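Local coordinates for SCO1/SenC family lipoprotein (Bacillus anthracis, PDB 4HDE), which probably binds copper and serves cytochrome c oxidase assembly or related thiol redox chemistry, as other thioredoxin-fold SCO proteins do, at residues Thr42-Thr46 and Val47-Met51; Ser154-Tyr158 and Glu159-Arg163. One frame throughout, in Å; residues are numbered along the deposited sequence.

Contact 1 (Thr42-Thr46 and Val47-Met51)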
loop_
_atom_site.group_PDB
_atom_site.type_symbol
_atom_site.label_atom_id
_atom_site.label_comp_id
_atom_site.label_asym_id
_atom_site.label_seq_id
_atom_site.Cartn_x
_atom_site.Cartn_y
_atom_site.Cartn_z
ATOM N N THR A 42 -5.170 2.838 11.317
ATOM C CA THR A 42 -6.297 3.766 11.399
ATOM C C THR A 42 -6.262 4.686 12.611
ATOM O O THR A 42 -6.888 5.742 12.591
ATOM C CB THR A 42 -7.678 3.061 11.326
ATOM O OG1 THR A 42 -7.953 2.379 12.551
ATOM C CG2 THR A 42 -7.722 2.079 10.162
ATOM N N ASN A 43 -5.535 4.311 13.655
ATOM C CA ASN A 43 -5.446 5.169 14.834
ATOM C C ASN A 43 -4.248 6.112 14.817
ATOM O O ASN A 43 -3.886 6.683 15.841
ATOM C CB ASN A 43 -5.464 4.338 16.117
ATOM C CG ASN A 43 -6.853 3.830 16.454
ATOM O OD1 ASN A 43 -7.703 4.587 16.930
ATOM N ND2 ASN A 43 -7.096 2.549 16.199
ATOM N N CYS A 44 -3.644 6.280 13.648
ATOM C CA CYS A 44 -2.482 7.154 13.507
ATOM C C CYS A 44 -2.845 8.621 13.731
ATOM O O CYS A 44 -3.778 9.133 13.125
ATOM C CB CYS A 44 -1.823 6.974 12.138
ATOM S SG CYS A 44 -0.441 8.109 11.884
ATOM N N GLN A 45 -2.094 9.290 14.599
ATOM C CA GLN A 45 -2.351 10.691 14.935
ATOM C C GLN A 45 -1.474 11.642 14.124
ATOM O O GLN A 45 -1.536 12.867 14.294
ATOM C CB GLN A 45 -2.138 10.922 16.429
ATOM C CG GLN A 45 -3.105 10.148 17.301
ATOM C CD GLN A 45 -2.819 10.317 18.778
ATOM O OE1 GLN A 45 -1.694 10.633 19.175
ATOM N NE2 GLN A 45 -3.839 10.112 19.604
ATOM N N THR A 46 -0.663 11.080 13.234
ATOM C CA THR A 46 0.233 11.902 12.425
ATOM C C THR A 46 0.092 11.690 10.910
ATOM O O THR A 46 -0.742 12.322 10.265
ATOM C CB THR A 46 1.723 11.790 12.892
ATOM O OG1 THR A 46 2.203 10.451 12.704
ATOM C CG2 THR A 46 1.870 12.180 14.368
ATOM N N VAL A 47 0.896 10.803 10.341
ATOM C CA VAL A 47 1.096 10.833 8.899
ATOM C C VAL A 47 0.174 9.961 8.056
ATOM O O VAL A 47 0.136 10.124 6.846
ATOM C CB VAL A 47 2.555 10.508 8.508
ATOM C CG1 VAL A 47 3.509 11.520 9.124
ATOM C CG2 VAL A 47 2.915 9.091 8.923
ATOM N N CYS A 48 -0.569 9.038 8.660
ATOM C CA CYS A 48 -1.352 8.118 7.830
ATOM C C CYS A 48 -2.508 8.782 7.074
ATOM O O CYS A 48 -2.743 8.457 5.906
ATOM C CB CYS A 48 -1.804 6.884 8.612
ATOM S SG CYS A 48 -0.425 5.785 9.093
ATOM N N PRO A 49 -3.244 9.703 7.727
ATOM C CA PRO A 49 -4.278 10.365 6.911
ATOM C C PRO A 49 -3.718 11.160 5.707
ATOM O O PRO A 49 -4.236 10.984 4.598
ATOM C CB PRO A 49 -5.020 11.247 7.934
ATOM C CG PRO A 49 -4.810 10.527 9.247
ATOM C CD PRO A 49 -3.397 9.998 9.165
ATOM N N PRO A 50 -2.665 11.978 5.895
ATOM C CA PRO A 50 -2.131 12.625 4.682
ATOM C C PRO A 50 -1.546 11.635 3.670
ATOM O O PRO A 50 -1.698 11.863 2.477
ATOM C CB PRO A 50 -1.056 13.577 5.206
ATOM C CG PRO A 50 -0.866 13.247 6.646
ATOM C CD PRO A 50 -2.096 12.537 7.135
HETATM N N MSE A 51 -0.913 10.555 4.119
HETATM C CA MSE A 51 -0.451 9.518 3.195
HETATM C C MSE A 51 -1.606 8.985 2.365
HETATM O O MSE A 51 -1.474 8.755 1.155
HETATM C CB MSE A 51 0.171 8.338 3.955
HETATM C CG MSE A 51 1.553 8.577 4.512
HETATM SE SE MSE A 51 2.220 7.054 5.533
HETATM C CE MSE A 51 2.288 5.776 4.082
#
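Cys44 and Cys48, the two thiols of a CxxxC motif, meet across the turn that leads from strand 35-40 into helix 48-64, and they illustrate how a helix start can be built around a sulfur atom. Starting from the backbone of Cys44, CB lies 3.5 Å from CB of Cys48, and the same Cys44 CB is 3.6 Å from Cys48 SG. The next atom, Cys44 SG, stands anti to its own nitrogen (chi1 177°), which swings it over the turn toward the amides that follow. There it accepts two N-H groups: Thr46 N at 3.3 Å from Cys44 SG, with an angle of 154° at the hydrogen, and Cys48 N at 3.4 Å from that sulfur, the straighter bond at 162°. The CD atoms of Pro49 and Pro50, in the first turn of the helix, lie against Thr46 O, Pro50 CD at 3.4 Å, while Met51 N bonds to Val47 O as the helix gets under way. Gln130 braces the loop with both ends of its amide, to Asn43 O and Gln45 N, and His133 touches Cys48. In SCO relatives the two cysteines of this motif and a histidine bind copper, and His133 is plausibly the counterpart here. Cys44 SG and Cys48 SG are 3.6 Å apart, far too long for a disulfide, so the model holds the pair unlinked: the CB atoms meet while the two CB-SG bonds splay apart, yet the sulfurs stay close enough to share a metal or to join by oxidation.

Contact 2 (Ser154-Tyr158 and Glu159-Arg163)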
loop_
_atom_site.group_PDB
_atom_site.type_symbol
_atom_site.label_atom_id
_atom_site.label_comp_id
_atom_site.label_asym_id
_atom_site.label_seq_id
_atom_site.Cartn_x
_atom_site.Cartn_y
_atom_site.Cartn_z
ATOM N N SER A 154 6.186 13.243 1.959
ATOM C CA SER A 154 6.920 14.477 1.707
ATOM C C SER A 154 7.214 14.636 0.221
ATOM O O SER A 154 8.001 13.883 -0.350
ATOM C CB SER A 154 8.224 14.485 2.506
ATOM O OG SER A 154 8.940 15.692 2.306
ATOM N N ASN A 155 6.568 15.615 -0.403
ATOM C CA ASN A 155 6.763 15.867 -1.824
ATOM C C ASN A 155 6.591 14.612 -2.677
ATOM O O ASN A 155 7.448 14.285 -3.492
ATOM C CB ASN A 155 8.144 16.477 -2.062
ATOM C CG ASN A 155 8.309 17.012 -3.467
ATOM O OD1 ASN A 155 7.328 17.334 -4.143
ATOM N ND2 ASN A 155 9.553 17.115 -3.914
ATOM N N THR A 156 5.494 13.898 -2.466
ATOM C CA THR A 156 5.206 12.720 -3.273
ATOM C C THR A 156 5.344 13.070 -4.765
ATOM O O THR A 156 4.710 14.013 -5.244
ATOM C CB THR A 156 3.799 12.193 -2.972
ATOM O OG1 THR A 156 3.721 11.817 -1.591
ATOM C CG2 THR A 156 3.476 10.991 -3.841
ATOM N N PRO A 157 6.191 12.333 -5.499
ATOM C CA PRO A 157 6.489 12.724 -6.882
ATOM C C PRO A 157 5.481 12.117 -7.858
ATOM O O PRO A 157 5.801 11.161 -8.583
ATOM C CB PRO A 157 7.879 12.135 -7.105
ATOM C CG PRO A 157 7.886 10.902 -6.264
ATOM C CD PRO A 157 7.072 11.249 -5.032
ATOM N N TYR A 158 4.289 12.697 -7.905
ATOM C CA TYR A 158 3.189 12.096 -8.659
ATOM C C TYR A 158 3.549 11.859 -10.117
ATOM O O TYR A 158 3.229 10.810 -10.672
ATOM C CB TYR A 158 1.932 12.952 -8.579
ATOM C CG TYR A 158 1.412 13.096 -7.168
ATOM C CD1 TYR A 158 0.711 12.059 -6.556
ATOM C CD2 TYR A 158 1.615 14.266 -6.447
ATOM C CE1 TYR A 158 0.234 12.183 -5.275
ATOM C CE2 TYR A 158 1.146 14.392 -5.150
ATOM C CZ TYR A 158 0.452 13.343 -4.578
ATOM O OH TYR A 158 -0.025 13.458 -3.295
ATOM N N GLU A 159 4.209 12.830 -10.734
ATOM C CA GLU A 159 4.573 12.718 -12.140
ATOM C C GLU A 159 5.572 11.588 -12.396
ATOM O O GLU A 159 5.452 10.874 -13.391
ATOM C CB GLU A 159 5.101 14.056 -12.662
ATOM C CG GLU A 159 4.064 15.165 -12.669
ATOM C CD GLU A 159 3.856 15.820 -11.305
ATOM O OE1 GLU A 159 4.661 15.576 -10.378
ATOM O OE2 GLU A 159 2.883 16.589 -11.166
ATOM N N ASP A 160 6.553 11.426 -11.507
ATOM C CA ASP A 160 7.501 10.306 -11.578
ATOM C C ASP A 160 6.775 8.967 -11.513
ATOM O O ASP A 160 7.063 8.045 -12.280
ATOM C CB ASP A 160 8.496 10.360 -10.407
ATOM C CG ASP A 160 9.639 11.345 -10.620
ATOM O OD1 ASP A 160 9.625 12.102 -11.607
ATOM O OD2 ASP A 160 10.561 11.367 -9.769
ATOM N N ILE A 161 5.858 8.846 -10.561
ATOM C CA ILE A 161 5.113 7.603 -10.392
ATOM C C ILE A 161 4.278 7.284 -11.626
ATOM O O ILE A 161 4.303 6.153 -12.117
ATOM C CB ILE A 161 4.222 7.642 -9.138
ATOM C CG1 ILE A 161 5.081 7.928 -7.897
ATOM C CG2 ILE A 161 3.480 6.311 -8.992
ATOM C CD1 ILE A 161 4.291 8.149 -6.622
ATOM N N ILE A 162 3.566 8.279 -12.140
ATOM C CA ILE A 162 2.776 8.112 -13.351
ATOM C C ILE A 162 3.659 7.668 -14.526
ATOM O O ILE A 162 3.291 6.768 -15.289
ATOM C CB ILE A 162 2.024 9.417 -13.693
ATOM C CG1 ILE A 162 0.914 9.681 -12.672
ATOM C CG2 ILE A 162 1.456 9.362 -15.101
ATOM C CD1 ILE A 162 -0.209 8.662 -12.711
ATOM N N ARG A 163 4.816 8.314 -14.681
ATOM C CA ARG A 163 5.774 7.965 -15.732
ATOM C C ARG A 163 6.174 6.494 -15.625
ATOM O O ARG A 163 6.202 5.762 -16.621
ATOM C CB ARG A 163 7.017 8.869 -15.620
ATOM C CG ARG A 163 8.208 8.489 -16.503
ATOM C CD ARG A 163 9.520 9.058 -15.941
ATOM N NE ARG A 163 9.820 8.496 -14.627
ATOM C CZ ARG A 163 10.614 9.062 -13.723
ATOM N NH1 ARG A 163 10.806 8.471 -12.549
ATOM N NH2 ARG A 163 11.204 10.225 -13.984
#
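Pro157 sits at the N-cap position of helix 158-169, and its carbonyl oxygen takes the first helical amide, Ile161 N; the proline is also the centre of an inverse gamma turn, closed by a weak bond from Tyr158 N to Thr156 O. The tight part gathers round that carbonyl. Ile161 N reaches Pro157 O at 3.0 Å, nearly in line with the C=O bond (166° at the oxygen), and CG1 of Ile161 packs 3.4 Å from the same Pro157 O. Pro157 CB rests on Asp160 CB at 3.8 Å. One residue on, Ile162 N bonds to Tyr158 O at 2.9 Å. Thr156 CG2 serves two neighbours: it is 4.1 Å from Ile161 CD1, and it sits over one face of the Tyr158 ring, toward its rim, because a chi1 of -62° folds that ring back along the incoming loop. Asn54, Lys57 and Leu58 of helix 48-64 pack against this side, Lys57 through a cation-pi contact with Tyr158. Toward solvent the fit is looser: Glu159 bends its carboxylate back toward the helix start. Farther along, Arg163 NH2 lies 3.4 Å from Asp160 OD1, an attraction of charges alone, since the oxygen sits well out of the guanidinium plane.

How the contacts relate
Both contacts are loop-to-helix junctions, but they start different helices. Contact 1 opens helix 48-64 after strand 35-40, a central strand of the mixed sheet; contact 2 opens helix 158-169 after an outermost strand, 146-151. Their centres are about 20 Å apart and their nearest atoms about 6 Å, so they do not touch; they are related through helix 48-64, against which Thr156, Tyr158 and Ile161 of contact 2 pack. Contact 1 is a surface site whose chemistry rests on sulfur as acceptor, consistent with the copper-binding or redox role of this cysteine motif in SCO relatives. Contact 2, partly buried, relies on ordinary carbonyl acceptors and aliphatic packing, with charged groups kept to its outer side.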